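PDB 6KVR: fatty acid amide hydrolase from Candida albicans, which probably hydrolyses monocarboxylic acid amides, fatty acid amides among them, to the carboxylate and ammonium. Local coordinates for residues K509-E512 with E513-K516; Y17-S20 with E21-T24; K145-G148 with P149-I153. One frame throughout, in Å; residues are numbered along the deposited sequence.

Contact 1 (K509-E512 with E513-K516)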
# COMPACT_ATOMS: atom_id res chain seq x y z
N LYS A 509 24.33 -12.40 -34.36
CA LYS A 509 23.95 -13.78 -34.64
C LYS A 509 24.53 -14.69 -33.58
O LYS A 509 25.44 -14.32 -32.83
CB LYS A 509 24.40 -14.25 -36.04
CG LYS A 509 25.82 -13.92 -36.44
CD LYS A 509 25.95 -13.83 -37.95
CE LYS A 509 27.35 -14.20 -38.42
NZ LYS A 509 28.45 -13.74 -37.51
N TRP A 510 23.95 -15.88 -33.48
CA TRP A 510 24.40 -16.85 -32.49
C TRP A 510 25.83 -17.26 -32.80
O TRP A 510 26.21 -17.37 -33.97
CB TRP A 510 23.48 -18.08 -32.49
CG TRP A 510 22.03 -17.86 -32.06
CD1 TRP A 510 20.92 -17.97 -32.85
CD2 TRP A 510 21.55 -17.52 -30.74
NE1 TRP A 510 19.78 -17.73 -32.11
CE2 TRP A 510 20.14 -17.43 -30.82
CE3 TRP A 510 22.17 -17.27 -29.51
CZ2 TRP A 510 19.34 -17.13 -29.71
CZ3 TRP A 510 21.37 -16.96 -28.40
CH2 TRP A 510 19.98 -16.89 -28.51
N THR A 511 26.63 -17.47 -31.77
CA THR A 511 27.95 -18.03 -31.96
C THR A 511 27.91 -19.56 -31.95
O THR A 511 26.88 -20.18 -31.68
CB THR A 511 28.90 -17.55 -30.87
OG1 THR A 511 28.76 -18.40 -29.73
CG2 THR A 511 28.60 -16.11 -30.50
N GLU A 512 29.07 -20.16 -32.24
CA GLU A 512 29.16 -21.62 -32.23
C GLU A 512 29.08 -22.16 -30.81
O GLU A 512 28.51 -23.23 -30.58
CB GLU A 512 30.46 -22.07 -32.90
CG GLU A 512 30.51 -23.56 -33.28
CD GLU A 512 29.68 -23.92 -34.51
OE1 GLU A 512 28.54 -23.43 -34.65
OE2 GLU A 512 30.19 -24.69 -35.35
N GLU A 513 29.63 -21.42 -29.84
CA GLU A 513 29.41 -21.77 -28.45
C GLU A 513 27.93 -21.66 -28.09
O GLU A 513 27.42 -22.46 -27.30
CB GLU A 513 30.25 -20.86 -27.55
CG GLU A 513 30.27 -21.29 -26.07
CD GLU A 513 30.83 -22.71 -25.87
OE1 GLU A 513 31.75 -23.11 -26.63
OE2 GLU A 513 30.36 -23.40 -24.93
N ASP A 514 27.21 -20.68 -28.66
CA ASP A 514 25.78 -20.57 -28.38
C ASP A 514 25.02 -21.81 -28.85
O ASP A 514 24.02 -22.18 -28.23
CB ASP A 514 25.19 -19.32 -29.03
CG ASP A 514 25.66 -18.02 -28.37
OD1 ASP A 514 25.92 -18.00 -27.15
OD2 ASP A 514 25.76 -16.99 -29.08
N THR A 515 25.47 -22.45 -29.94
CA THR A 515 24.66 -23.52 -30.53
C THR A 515 24.67 -24.79 -29.69
O THR A 515 23.81 -25.65 -29.89
CB THR A 515 25.11 -23.85 -31.98
OG1 THR A 515 26.51 -24.14 -32.01
CG2 THR A 515 24.84 -22.70 -32.93
N LYS A 516 25.60 -24.91 -28.75
CA LYS A 516 25.61 -26.05 -27.84
C LYS A 516 24.97 -25.71 -26.49
O LYS A 516 25.20 -26.43 -25.51
CB LYS A 516 27.03 -26.56 -27.65
CG LYS A 516 28.01 -25.42 -27.55
CD LYS A 516 29.29 -25.66 -28.33
CE LYS A 516 30.35 -26.37 -27.49
NZ LYS A 516 31.62 -26.53 -28.24
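With T511 OG1 set between its own backbone N and carbonyl carbon (chi1 85°) and D514 CG lying beside its own N (chi1 -70°), the two side chains are turned toward each other's peptide groups, and a capping box closes at the start of the short helix 512-515. Each residue of the box accepts a hydrogen bond from the other's main-chain N-H. T511, the N-cap, accepts from D514 N at its hydroxyl, OG1 lying 3.0 Å from that nitrogen. In return T511 N donates to D514 OD2 over 2.9 Å in an almost straight bond, reaching the oxygen on its anti side and well out of the carboxylate plane. D514 OD2 also lies 3.3 Å from T511 CG2. At the edge of the W510 indole, in its plane, CE3 is 3.6 Å from D514 OD2. Ring and carboxylate stand nearly perpendicular, 83° apart. OD2 also forms a salt bridge to R360 of helix 357-372, so it has a second, charged partner, and the negative charge at the N-terminal end of the helix would be expected to suit the helix dipole. W510 meets Y531 edge to face on the body of the protein, which joins this exposed turn to the fold. Within the same turn, T515 N makes a weak bond to T511 O, and E512 O gathers two donors of T515 from the same face of its carbonyl plane. T515 N stands above that plane, 3.2 Å from E512 O, whereas T515 OG1 lies nearer the plane, tilted from it, and hydrogen-bonds to E512 O at 2.6 Å.

Contact 2 (Y17-S20 with E21-T24)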
# COMPACT_ATOMS: atom_id res chain seq x y z
N TYR A 17 -16.12 -19.14 -23.49
CA TYR A 17 -15.74 -17.78 -23.87
C TYR A 17 -16.33 -17.37 -25.21
O TYR A 17 -16.97 -16.32 -25.30
CB TYR A 17 -14.21 -17.64 -23.96
CG TYR A 17 -13.45 -17.72 -22.66
CD1 TYR A 17 -13.21 -18.95 -22.06
CD2 TYR A 17 -12.91 -16.59 -22.08
CE1 TYR A 17 -12.49 -19.04 -20.89
CE2 TYR A 17 -12.18 -16.66 -20.89
CZ TYR A 17 -11.97 -17.89 -20.31
OH TYR A 17 -11.25 -18.00 -19.14
N GLU A 18 -16.09 -18.15 -26.27
CA GLU A 18 -16.34 -17.77 -27.65
C GLU A 18 -17.65 -18.35 -28.17
O GLU A 18 -18.06 -19.44 -27.79
CB GLU A 18 -15.23 -18.27 -28.57
CG GLU A 18 -13.93 -17.56 -28.49
CD GLU A 18 -12.84 -18.36 -29.19
OE1 GLU A 18 -12.67 -19.55 -28.83
OE2 GLU A 18 -12.17 -17.83 -30.09
N ASP A 19 -18.26 -17.62 -29.11
CA ASP A 19 -19.43 -18.08 -29.83
C ASP A 19 -19.64 -17.24 -31.07
O ASP A 19 -20.20 -16.14 -30.99
CB ASP A 19 -20.68 -18.03 -28.95
CG ASP A 19 -21.85 -18.76 -29.57
OD1 ASP A 19 -22.37 -18.27 -30.60
OD2 ASP A 19 -22.25 -19.82 -29.02
N SER A 20 -19.22 -17.76 -32.23
CA SER A 20 -19.13 -16.93 -33.43
C SER A 20 -20.50 -16.46 -33.92
O SER A 20 -20.60 -15.40 -34.55
CB SER A 20 -18.40 -17.68 -34.54
OG SER A 20 -18.09 -16.78 -35.59
N GLU A 21 -21.56 -17.23 -33.66
CA GLU A 21 -22.88 -16.78 -34.11
C GLU A 21 -23.34 -15.57 -33.32
O GLU A 21 -23.76 -14.56 -33.89
CB GLU A 21 -23.88 -17.93 -34.01
CG GLU A 21 -25.31 -17.53 -34.38
CD GLU A 21 -26.31 -18.64 -34.10
OE1 GLU A 21 -25.88 -19.79 -33.86
OE2 GLU A 21 -27.54 -18.36 -34.12
N ILE A 22 -23.26 -15.65 -31.98
CA ILE A 22 -23.70 -14.53 -31.14
C ILE A 22 -22.85 -13.29 -31.38
O ILE A 22 -23.38 -12.18 -31.49
CB ILE A 22 -23.69 -14.95 -29.66
CG1 ILE A 22 -24.71 -16.07 -29.41
CG2 ILE A 22 -24.00 -13.74 -28.77
CD1 ILE A 22 -24.72 -16.59 -27.98
N TYR A 23 -21.53 -13.46 -31.49
CA TYR A 23 -20.67 -12.31 -31.77
C TYR A 23 -21.04 -11.66 -33.10
O TYR A 23 -21.20 -10.44 -33.18
CB TYR A 23 -19.19 -12.73 -31.76
CG TYR A 23 -18.22 -11.63 -32.18
CD1 TYR A 23 -17.84 -10.63 -31.28
CD2 TYR A 23 -17.70 -11.58 -33.47
CE1 TYR A 23 -16.94 -9.62 -31.66
CE2 TYR A 23 -16.80 -10.57 -33.86
CZ TYR A 23 -16.44 -9.59 -32.94
OH TYR A 23 -15.56 -8.58 -33.31
N THR A 24 -21.20 -12.47 -34.16
CA THR A 24 -21.46 -11.87 -35.47
C THR A 24 -22.79 -11.12 -35.50
O THR A 24 -22.88 -10.04 -36.09
CB THR A 24 -21.41 -12.92 -36.57
OG1 THR A 24 -20.21 -13.69 -36.47
CG2 THR A 24 -21.43 -12.25 -37.94
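D19 reaches past S20 to cap helix 20-40: it occupies the N-cap position, and its carboxylate takes up the N-H of I22, one of the first-turn N-H groups that lack the i-4 carbonyl of the helix pattern. From CB the chain runs to CG, which lies anti to D19 N (chi1 -169°) and thereby swings the carboxylate over the first turn. There CG packs against CG1 and CD1 of I22, each 3.9 Å away. At the tip the two oxygens part company. OD1 accepts from I22 N at 3.1 Å, the N-H pointing almost straight at it from the anti side, and also rests 3.4 Å from I22 CG1; OD2 has only I22 CD1 at its margin across this contact. The CG1–CD1 branch of I22 thus passes obliquely by the carboxylate that caps its own nitrogen, and both residues lean on N412 of a neighbouring loop. Behind the cap the regular helix takes over, D19 O receiving Y23 N at 3.0 Å nearly head-on. The next carbonyl is gripped twice: S20 O accepts T24 N, and T24 OG1 donates a hydrogen bond to S20 O at 2.6 Å.

Contact 3 (K145-G148 with P149-I153)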
# COMPACT_ATOMS: atom_id res chain seq x y z
N LYS A 145 -0.49 34.31 -18.59
CA LYS A 145 0.24 33.19 -18.01
C LYS A 145 -0.45 31.91 -18.46
O LYS A 145 -1.51 31.93 -19.07
CB LYS A 145 0.29 33.30 -16.48
CG LYS A 145 -1.07 33.54 -15.83
CD LYS A 145 -0.92 33.76 -14.34
CE LYS A 145 -2.25 34.06 -13.66
NZ LYS A 145 -3.28 33.01 -13.90
N THR A 146 0.17 30.78 -18.13
CA THR A 146 -0.40 29.51 -18.54
C THR A 146 -1.29 28.92 -17.45
O THR A 146 -1.26 29.35 -16.29
CB THR A 146 0.71 28.54 -18.92
OG1 THR A 146 1.68 28.50 -17.87
CG2 THR A 146 1.38 28.98 -20.22
N VAL A 147 -2.10 27.95 -17.85
CA VAL A 147 -3.00 27.25 -16.94
C VAL A 147 -2.23 26.39 -15.94
O VAL A 147 -2.75 26.12 -14.84
CB VAL A 147 -3.98 26.38 -17.75
CG1 VAL A 147 -5.05 25.78 -16.85
CG2 VAL A 147 -4.61 27.20 -18.85
N GLY A 148 -1.02 25.95 -16.28
CA GLY A 148 -0.27 25.03 -15.45
C GLY A 148 0.94 24.53 -16.22
O GLY A 148 1.16 24.93 -17.37
N PRO A 149 1.72 23.63 -15.63
CA PRO A 149 3.03 23.27 -16.22
C PRO A 149 2.96 22.41 -17.48
O PRO A 149 4.01 22.18 -18.09
CB PRO A 149 3.73 22.51 -15.09
CG PRO A 149 2.63 21.99 -14.26
CD PRO A 149 1.52 23.00 -14.31
N LEU A 150 1.79 21.91 -17.87
CA LEU A 150 1.65 21.15 -19.11
C LEU A 150 0.83 21.91 -20.15
O LEU A 150 0.31 21.30 -21.09
CB LEU A 150 1.02 19.78 -18.83
CG LEU A 150 1.80 18.82 -17.93
CD1 LEU A 150 1.04 17.51 -17.77
CD2 LEU A 150 3.21 18.55 -18.45
N HIS A 151 0.70 23.22 -19.97
CA HIS A 151 -0.12 24.07 -20.83
C HIS A 151 0.29 23.89 -22.29
O HIS A 151 1.44 24.18 -22.66
CB HIS A 151 0.04 25.53 -20.38
CG HIS A 151 -0.73 26.51 -21.21
ND1 HIS A 151 -1.83 27.19 -20.72
CD2 HIS A 151 -0.54 26.96 -22.47
CE1 HIS A 151 -2.30 28.00 -21.66
NE2 HIS A 151 -1.54 27.88 -22.73
N GLY A 152 -0.63 23.38 -23.09
CA GLY A 152 -0.41 23.23 -24.51
C GLY A 152 0.37 22.01 -24.94
O GLY A 152 0.72 21.92 -26.12
N ILE A 153 0.64 21.07 -24.04
CA ILE A 153 1.50 19.93 -24.34
C ILE A 153 0.58 18.78 -24.85
O ILE A 153 -0.25 18.31 -24.06
CB ILE A 153 2.32 19.50 -23.12
CG1 ILE A 153 3.34 20.59 -22.79
CG2 ILE A 153 3.08 18.22 -23.39
CD1 ILE A 153 4.18 21.02 -24.00
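V147 N donates to H151 ND1 over 3.0 Å, nearly straight at 172°, and this bond ties the imidazole to the chain just ahead of a type I beta turn, G148 to H151. The direction of the bond leaves ND1 as the acceptor, so on this nitrogen the ring carries no proton. The donor is tilted 27° from the ring plane. The turn itself is closed by H151 N, which bonds to G148 O at 3.1 Å from above the carbonyl plane. Backbone and side chain of one residue therefore reach back to two different residues of 145-148, and the loop folds round H151. A type II turn from L150 to I153 follows directly, with G152 at the positive phi that this turn favours, and it leads the chain into strand 155-158 of the central sheet.

H151 CG stands anti to the backbone N (chi1 179°), which carries the ring back so that one face meets T146. The methyl CG2 of T146 sits over that face in a CH-pi contact, 3.6 Å from the H151 ring centroid and offset toward the rim, while T146 CB comes within 3.4 Å of H151 CG. V147 crosses the ring at about a right angle and sets its CG2 beside the ND1 end. Around this small cluster, H151 touches R136 of helix 126-143 and I93 of helix 86-94, whereas P149 packs on A312 and E316 of helix 303-317; the connection between helix 126-143 and the sheet is thus wedged among three helices. On the rim of the imidazole, V147 CG2 lies 3.7 Å from H151 CE1.

How the contacts relate
Along the chain the order is contact 2, contact 3, contact 1, and none touches another: centres lie about 47 Å apart between contacts 1 and 2 and between contacts 2 and 3, and about 54 Å between contacts 1 and 3, which occupy opposite sides of the chain's centre. Contacts 1 and 2 both start helices at the surface, the short helix 512-515 and the long helix 20-40, whereas contact 3 is a partly buried connection from helix 126-143 to strand 155-158. Contacts 1 and 3 belong to the amidase-family part of the chain. All three lie away from the predicted catalytic residues, so each is local structure: two side-chain-capped helix starts and a loop closed by turns.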